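2OG-Fe dioxygenase family protein (Methylibium petroleiphilum, PDB 3PL0) is probably an iron-dependent dioxygenase of the 2-oxoglutarate-iron family, built on a double-stranded beta-helix (cupin) fold, whose substrate is not established. Local coordinates at residues W142-H147 with L243-G248; G185-V190 with R200-Q205. All coordinates share one frame; numbering follows the deposited sequence. Where two conformers were deposited one is given.

Both contacts are antiparallel strand pairings, but they belong to different sheets of the double-stranded beta-helix. Contact 1 joins strand 141-152 to strand 237-246 within the large curled sheet and spans 95 intervening residues. Contact 2 lies within that interval: a local hairpin pairing of strand 183-192 with strand 198-201 in a separate three-stranded sheet completed by strand 217-226. The centres of contact 1 and contact 2 are about 23 Å apart, on opposite sides of the chain's centre; the nearest atoms of contact 1 and contact 2 are about 11 Å apart. Strand 172-181 relates the two, pairing with strand 237-246 and touching T202 and L203. Contact 1 thus joins distant strands beside H70, H90 and H147; contact 2 is local.

Contact 1: residues W142-H147 with L243-G248; sequences WYIEAH and LTYRSG
Four backbone hydrogen bonds tie W142-H147 to L243-G248. Y143 and R246 form one reciprocal pair, in which Y143 N reaches R246 O at 2.9 Å and nearly straight (167°), whereas R246 N meets Y143 O from above the carbonyl plane. E145 and T244 form the second, with E145 N in plane on a lone pair of T244 O. On the face that bears the E145 and T244 side chains, one water links T244 OG1 to Y143 O and another links OG1 to H147 NE2. OG1 sits between the backbone N and carbonyl carbon (chi1 64°), while the E145 carboxylate turns to H70 and H90 through OE1. This is regular antiparallel pairing within the large curled sheet of the double-stranded beta-helix. I144-Y245 and A146-L243 are non-hydrogen-bonded pairs on the face covered by helix 118-134. I144 CG1 lies over the Y245 ring, 4.0 Å from its centroid, and I144 CD1 reaches Y245 CE2 at 3.4 Å. Y245 directs its edge at the face of W142, a T-shaped pair with planes at 89° and Y245 CD2 3.7 Å from W142 CG. Helix carbonyls hold both polar ends, L124 O that of Y245 and G128 O that of W142. On the same face, A146 CB touches L243 CD2 at 3.6 Å.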
loop_
_atom_site.group_PDB
_atom_site.type_symbol
_atom_site.label_atom_id
_atom_site.label_comp_id
_atom_site.label_asym_id
_atom_site.label_seq_id
_atom_site.Cartn_x
_atom_site.Cartn_y
_atom_site.Cartn_z
ATOM N N TRP A 142 -4.322 15.533 4.506
ATOM C CA TRP A 142 -4.481 14.266 3.830
ATOM C C TRP A 142 -5.497 13.375 4.548
ATOM O O TRP A 142 -5.493 13.251 5.773
ATOM C CB TRP A 142 -3.141 13.473 3.794
ATOM C CG TRP A 142 -2.060 13.984 2.857
ATOM C CD1 TRP A 142 -0.789 14.344 3.193
ATOM C CD2 TRP A 142 -2.155 14.122 1.449
ATOM N NE1 TRP A 142 -0.086 14.711 2.075
ATOM C CE2 TRP A 142 -0.915 14.606 0.990
ATOM C CE3 TRP A 142 -3.187 13.923 0.530
ATOM C CZ2 TRP A 142 -0.656 14.838 -0.367
ATOM C CZ3 TRP A 142 -2.934 14.159 -0.810
ATOM C CH2 TRP A 142 -1.683 14.613 -1.242
ATOM N N TYR A 143 -6.325 12.716 3.758
ATOM C CA TYR A 143 -7.205 11.669 4.210
ATOM C C TYR A 143 -6.581 10.354 3.793
ATOM O O TYR A 143 -6.416 10.077 2.585
ATOM C CB TYR A 143 -8.585 11.828 3.587
ATOM C CG TYR A 143 -9.184 13.159 3.975
ATOM C CD1 TYR A 143 -8.857 14.310 3.288
ATOM C CD2 TYR A 143 -10.013 13.275 5.100
ATOM C CE1 TYR A 143 -9.390 15.570 3.685
ATOM C CE2 TYR A 143 -10.537 14.480 5.484
ATOM C CZ TYR A 143 -10.214 15.627 4.779
ATOM O OH TYR A 143 -10.728 16.832 5.155
ATOM N N ILE A 144 -6.207 9.579 4.805
ATOM C CA ILE A 144 -5.349 8.383 4.679
ATOM C C ILE A 144 -6.166 7.147 5.032
ATOM O O ILE A 144 -6.771 7.072 6.120
ATOM C CB ILE A 144 -4.134 8.463 5.669
ATOM C CG1 ILE A 144 -3.348 9.760 5.432
ATOM C CG2 ILE A 144 -3.248 7.206 5.601
ATOM C CD1 ILE A 144 -2.220 9.996 6.427
ATOM N N GLU A 145 -6.148 6.157 4.158
ATOM C CA GLU A 145 -6.638 4.824 4.520
ATOM C C GLU A 145 -5.462 3.833 4.599
ATOM O O GLU A 145 -4.519 3.932 3.821
ATOM C CB GLU A 145 -7.683 4.341 3.523
ATOM C CG GLU A 145 -8.881 5.300 3.362
ATOM C CD GLU A 145 -10.081 4.721 2.592
ATOM O OE1 GLU A 145 -10.517 3.582 2.895
ATOM O OE2 GLU A 145 -10.622 5.445 1.712
ATOM N N ALA A 146 -5.506 2.938 5.581
ATOM C CA ALA A 146 -4.483 1.927 5.748
ATOM C C ALA A 146 -5.122 0.559 5.537
ATOM O O ALA A 146 -6.128 0.254 6.172
ATOM C CB ALA A 146 -3.888 2.014 7.107
ATOM N N HIS A 147 -4.526 -0.267 4.675
ATOM C CA HIS A 147 -5.027 -1.610 4.429
ATOM C C HIS A 147 -3.892 -2.637 4.566
ATOM O O HIS A 147 -3.184 -2.926 3.584
ATOM C CB HIS A 147 -5.545 -1.682 3.004
ATOM C CG HIS A 147 -6.624 -0.714 2.677
ATOM N ND1 HIS A 147 -7.947 -1.069 2.725
ATOM C CD2 HIS A 147 -6.588 0.579 2.270
ATOM C CE1 HIS A 147 -8.688 -0.031 2.370
ATOM N NE2 HIS A 147 -7.886 0.981 2.094
ATOM N N LEU A 243 -1.167 2.085 1.844
ATOM C CA LEU A 243 -1.582 3.364 2.433
ATOM C C LEU A 243 -2.008 4.267 1.291
ATOM O O LEU A 243 -1.272 4.409 0.287
ATOM C CB LEU A 243 -0.441 4.016 3.232
ATOM C CG LEU A 243 0.193 3.262 4.421
ATOM C CD1 LEU A 243 1.482 3.952 4.965
ATOM C CD2 LEU A 243 -0.818 3.051 5.529
ATOM N N THR A 244 -3.194 4.859 1.384
ATOM C CA THR A 244 -3.612 5.761 0.365
ATOM C C THR A 244 -3.757 7.155 0.956
ATOM O O THR A 244 -4.225 7.328 2.093
ATOM C CB THR A 244 -4.924 5.323 -0.297
ATOM O OG1 THR A 244 -5.973 5.351 0.662
ATOM C CG2 THR A 244 -4.794 3.940 -0.885
ATOM N N TYR A 245 -3.367 8.145 0.170
ATOM C CA TYR A 245 -3.478 9.533 0.558
ATOM C C TYR A 245 -4.346 10.267 -0.455
ATOM O O TYR A 245 -4.099 10.209 -1.685
ATOM C CB TYR A 245 -2.082 10.177 0.608
ATOM C CG TYR A 245 -1.197 9.647 1.713
ATOM C CD1 TYR A 245 -0.705 8.339 1.665
ATOM C CD2 TYR A 245 -0.853 10.447 2.799
ATOM C CE1 TYR A 245 0.087 7.839 2.676
ATOM C CE2 TYR A 245 -0.049 9.973 3.813
ATOM C CZ TYR A 245 0.407 8.652 3.760
ATOM O OH TYR A 245 1.205 8.192 4.774
ATOM N N ARG A 246 -5.333 11.002 0.055
ATOM C CA ARG A 246 -6.266 11.714 -0.807
ATOM C C ARG A 246 -6.567 13.113 -0.265
ATOM O O ARG A 246 -6.791 13.276 0.942
ATOM C CB ARG A 246 -7.544 10.898 -0.936
ATOM C CG ARG A 246 -8.537 11.433 -2.018
ATOM C CD ARG A 246 -9.614 10.405 -2.329
ATOM N NE ARG A 246 -10.385 10.811 -3.496
ATOM C CZ ARG A 246 -11.395 11.678 -3.459
ATOM N NH1 ARG A 246 -11.766 12.229 -2.315
ATOM N NH2 ARG A 246 -12.027 12.010 -4.565
ATOM N N SER A 247 -6.543 14.103 -1.166
ATOM C CA SER A 247 -6.943 15.479 -0.888
ATOM C C SER A 247 -8.451 15.604 -0.893
ATOM O O SER A 247 -9.100 14.893 -1.632
ATOM C CB SER A 247 -6.420 16.383 -2.002
ATOM O OG SER A 247 -6.709 17.737 -1.710
ATOM N N GLY A 248 -9.001 16.518 -0.090
ATOM C CA GLY A 248 -10.431 16.875 -0.129
ATOM C C GLY A 248 -11.281 16.031 0.815
ATOM O O GLY A 248 -12.057 16.543 1.635
HETATM O O HOH W 1 -7.179 7.821 0.918
HETATM O O HOH W 2 -7.914 3.326 0.113
#

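Contact 2: residues G185-V190 with R200-Q205; sequences GGETRV and RFTLEQ
The E187 carboxylate joins two arginines in a salt-bridge network on the beta hairpin formed by strands 183-192 and 198-201. E187 OE2 accepts from R200 NH1 at 2.8 Å on its syn lone pair, and OE1 takes R189 NE on its anti lone pair, nearly straight at 169°. The extended E187 chain, with CG anti to the backbone N, carries the carboxylate obliquely across the R200 side chain, whose CB and CD pack against E187 CD. Carboxylate and R200 guanidinium planes stand 69° apart, yet OE2 remains close to the guanidinium plane. The shared anion would probably offset the like charges of the arginines, and R189 NH1 has a second acid partner in E220. An alanine in place of E187 would remove both carboxylate bridges and would probably leave the two guanidiniums less well fixed.

Next to this network, the backbones of T188 and F201 form a hydrogen-bonded pair: T188 N gives to F201 O almost along the C=O axis, and F201 N returns a bond to T188 O. On the opposite face of the hairpin from the arginines, T188 CB lies over the F201 ring, 4.1 Å from its centroid. F201 CG occupies the crowded position between N and the carbonyl carbon (chi1 52°), and L210 of strand 209-213 packs against both side chains. Beyond the pairing, waters bridge the diverging chains: one takes the N-H of L203, donates to G186 O and meets T188 OG1, while another donates to E187 OE2 at 2.6 Å and joins it to T202 OG1.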
loop_
_atom_site.group_PDB
_atom_site.type_symbol
_atom_site.label_atom_id
_atom_site.label_comp_id
_atom_site.label_asym_id
_atom_site.label_seq_id
_atom_site.Cartn_x
_atom_site.Cartn_y
_atom_site.Cartn_z
ATOM N N GLY A 185 6.387 -15.656 -7.556
ATOM C CA GLY A 185 5.393 -14.746 -8.110
ATOM C C GLY A 185 5.308 -13.501 -7.233
ATOM O O GLY A 185 6.256 -13.158 -6.538
ATOM N N GLY A 186 4.168 -12.833 -7.232
ATOM C CA GLY A 186 4.020 -11.577 -6.519
ATOM C C GLY A 186 5.000 -10.517 -6.995
ATOM O O GLY A 186 5.566 -9.792 -6.215
ATOM N N GLU A 187 5.228 -10.477 -8.297
ATOM C CA GLU A 187 6.068 -9.480 -8.895
ATOM C C GLU A 187 5.225 -8.246 -9.093
ATOM O O GLU A 187 4.105 -8.344 -9.564
ATOM C CB GLU A 187 6.503 -9.996 -10.258
ATOM C CG GLU A 187 7.325 -9.052 -11.040
ATOM C CD GLU A 187 7.723 -9.671 -12.363
ATOM O OE1 GLU A 187 6.845 -9.800 -13.269
ATOM O OE2 GLU A 187 8.929 -10.027 -12.458
ATOM N N THR A 188 5.750 -7.085 -8.760
ATOM C CA THR A 188 5.051 -5.813 -8.981
ATOM C C THR A 188 5.321 -5.345 -10.394
ATOM O O THR A 188 6.446 -5.476 -10.893
ATOM C CB THR A 188 5.594 -4.711 -8.049
ATOM O OG1 THR A 188 5.512 -5.176 -6.699
ATOM C CG2 THR A 188 4.809 -3.373 -8.201
ATOM N N ARG A 189 4.311 -4.778 -11.027
ATOM C CA ARG A 189 4.527 -3.953 -12.224
ATOM C C ARG A 189 3.943 -2.550 -12.056
ATOM O O ARG A 189 2.837 -2.394 -11.502
ATOM C CB ARG A 189 3.869 -4.600 -13.423
ATOM C CG ARG A 189 4.597 -5.801 -13.955
ATOM C CD ARG A 189 4.133 -7.092 -13.359
ATOM N NE ARG A 189 4.615 -8.260 -14.094
ATOM C CZ ARG A 189 3.984 -8.777 -15.138
ATOM N NH1 ARG A 189 2.841 -8.249 -15.555
ATOM N NH2 ARG A 189 4.459 -9.838 -15.757
ATOM N N VAL A 190 4.680 -1.544 -12.548
ATOM C CA VAL A 190 4.235 -0.149 -12.570
ATOM C C VAL A 190 4.310 0.327 -14.015
ATOM O O VAL A 190 5.310 0.052 -14.691
ATOM C CB VAL A 190 5.104 0.699 -11.672
ATOM C CG1 VAL A 190 4.589 2.183 -11.671
ATOM C CG2 VAL A 190 5.040 0.135 -10.273
ATOM N N ARG A 200 8.935 -4.102 -14.137
ATOM C CA ARG A 200 8.642 -5.224 -13.264
ATOM C C ARG A 200 9.751 -5.428 -12.254
ATOM O O ARG A 200 10.918 -5.282 -12.560
ATOM C CB ARG A 200 8.457 -6.537 -14.010
ATOM C CG ARG A 200 9.698 -7.113 -14.704
ATOM C CD ARG A 200 9.285 -8.321 -15.474
ATOM N NE ARG A 200 10.427 -8.942 -16.114
ATOM C CZ ARG A 200 10.976 -10.094 -15.737
ATOM N NH1 ARG A 200 10.463 -10.782 -14.719
ATOM N NH2 ARG A 200 12.039 -10.568 -16.397
ATOM N N PHE A 201 9.371 -5.701 -11.016
ATOM C CA PHE A 201 10.360 -5.980 -9.997
ATOM C C PHE A 201 9.649 -6.703 -8.850
ATOM O O PHE A 201 8.457 -6.569 -8.674
ATOM C CB PHE A 201 11.005 -4.680 -9.501
ATOM C CG PHE A 201 10.026 -3.640 -9.069
ATOM C CD1 PHE A 201 9.529 -2.723 -9.979
ATOM C CD2 PHE A 201 9.592 -3.573 -7.762
ATOM C CE1 PHE A 201 8.608 -1.786 -9.573
ATOM C CE2 PHE A 201 8.699 -2.642 -7.346
ATOM C CZ PHE A 201 8.170 -1.756 -8.245
ATOM N N THR A 202 10.387 -7.489 -8.082
ATOM C CA THR A 202 9.803 -8.237 -6.987
ATOM C C THR A 202 10.291 -7.664 -5.685
ATOM O O THR A 202 11.495 -7.626 -5.438
ATOM C CB THR A 202 10.175 -9.715 -7.071
ATOM O OG1 THR A 202 9.693 -10.244 -8.305
ATOM C CG2 THR A 202 9.559 -10.483 -5.920
ATOM N N LEU A 203 9.354 -7.221 -4.859
ATOM C CA LEU A 203 9.685 -6.764 -3.519
ATOM C C LEU A 203 10.022 -7.977 -2.662
ATOM O O LEU A 203 9.243 -8.912 -2.583
ATOM C CB LEU A 203 8.517 -5.963 -2.912
ATOM C CG LEU A 203 8.132 -4.679 -3.676
ATOM C CD1 LEU A 203 6.741 -4.179 -3.253
ATOM C CD2 LEU A 203 9.142 -3.597 -3.558
ATOM N N GLU A 204 11.190 -7.933 -2.027
ATOM C CA GLU A 204 11.715 -9.042 -1.252
ATOM C C GLU A 204 12.220 -8.680 0.142
ATOM O O GLU A 204 12.226 -9.554 1.005
ATOM C CB GLU A 204 12.861 -9.724 -2.019
ATOM C CG GLU A 204 12.410 -10.320 -3.350
ATOM C CD GLU A 204 13.515 -11.081 -4.107
ATOM O OE1 GLU A 204 14.687 -10.655 -4.046
ATOM O OE2 GLU A 204 13.181 -12.090 -4.788
ATOM N N GLN A 205 12.657 -7.438 0.380
ATOM C CA GLN A 205 13.185 -7.082 1.703
ATOM C C GLN A 205 12.136 -6.328 2.495
ATOM O O GLN A 205 11.619 -5.314 2.045
ATOM C CB GLN A 205 14.468 -6.256 1.597
ATOM C CG GLN A 205 15.643 -6.989 0.941
ATOM C CD GLN A 205 15.911 -8.349 1.560
ATOM O OE1 GLN A 205 16.112 -9.340 0.846
ATOM N NE2 GLN A 205 15.895 -8.412 2.889
HETATM O O HOH W 3 8.748 -12.785 -8.360
HETATM O O HOH W 4 6.889 -9.777 -3.460
HETATM O O HOH W 5 6.581 -7.425 -5.437
HETATM O O HOH W 6 10.846 -9.604 -10.679
#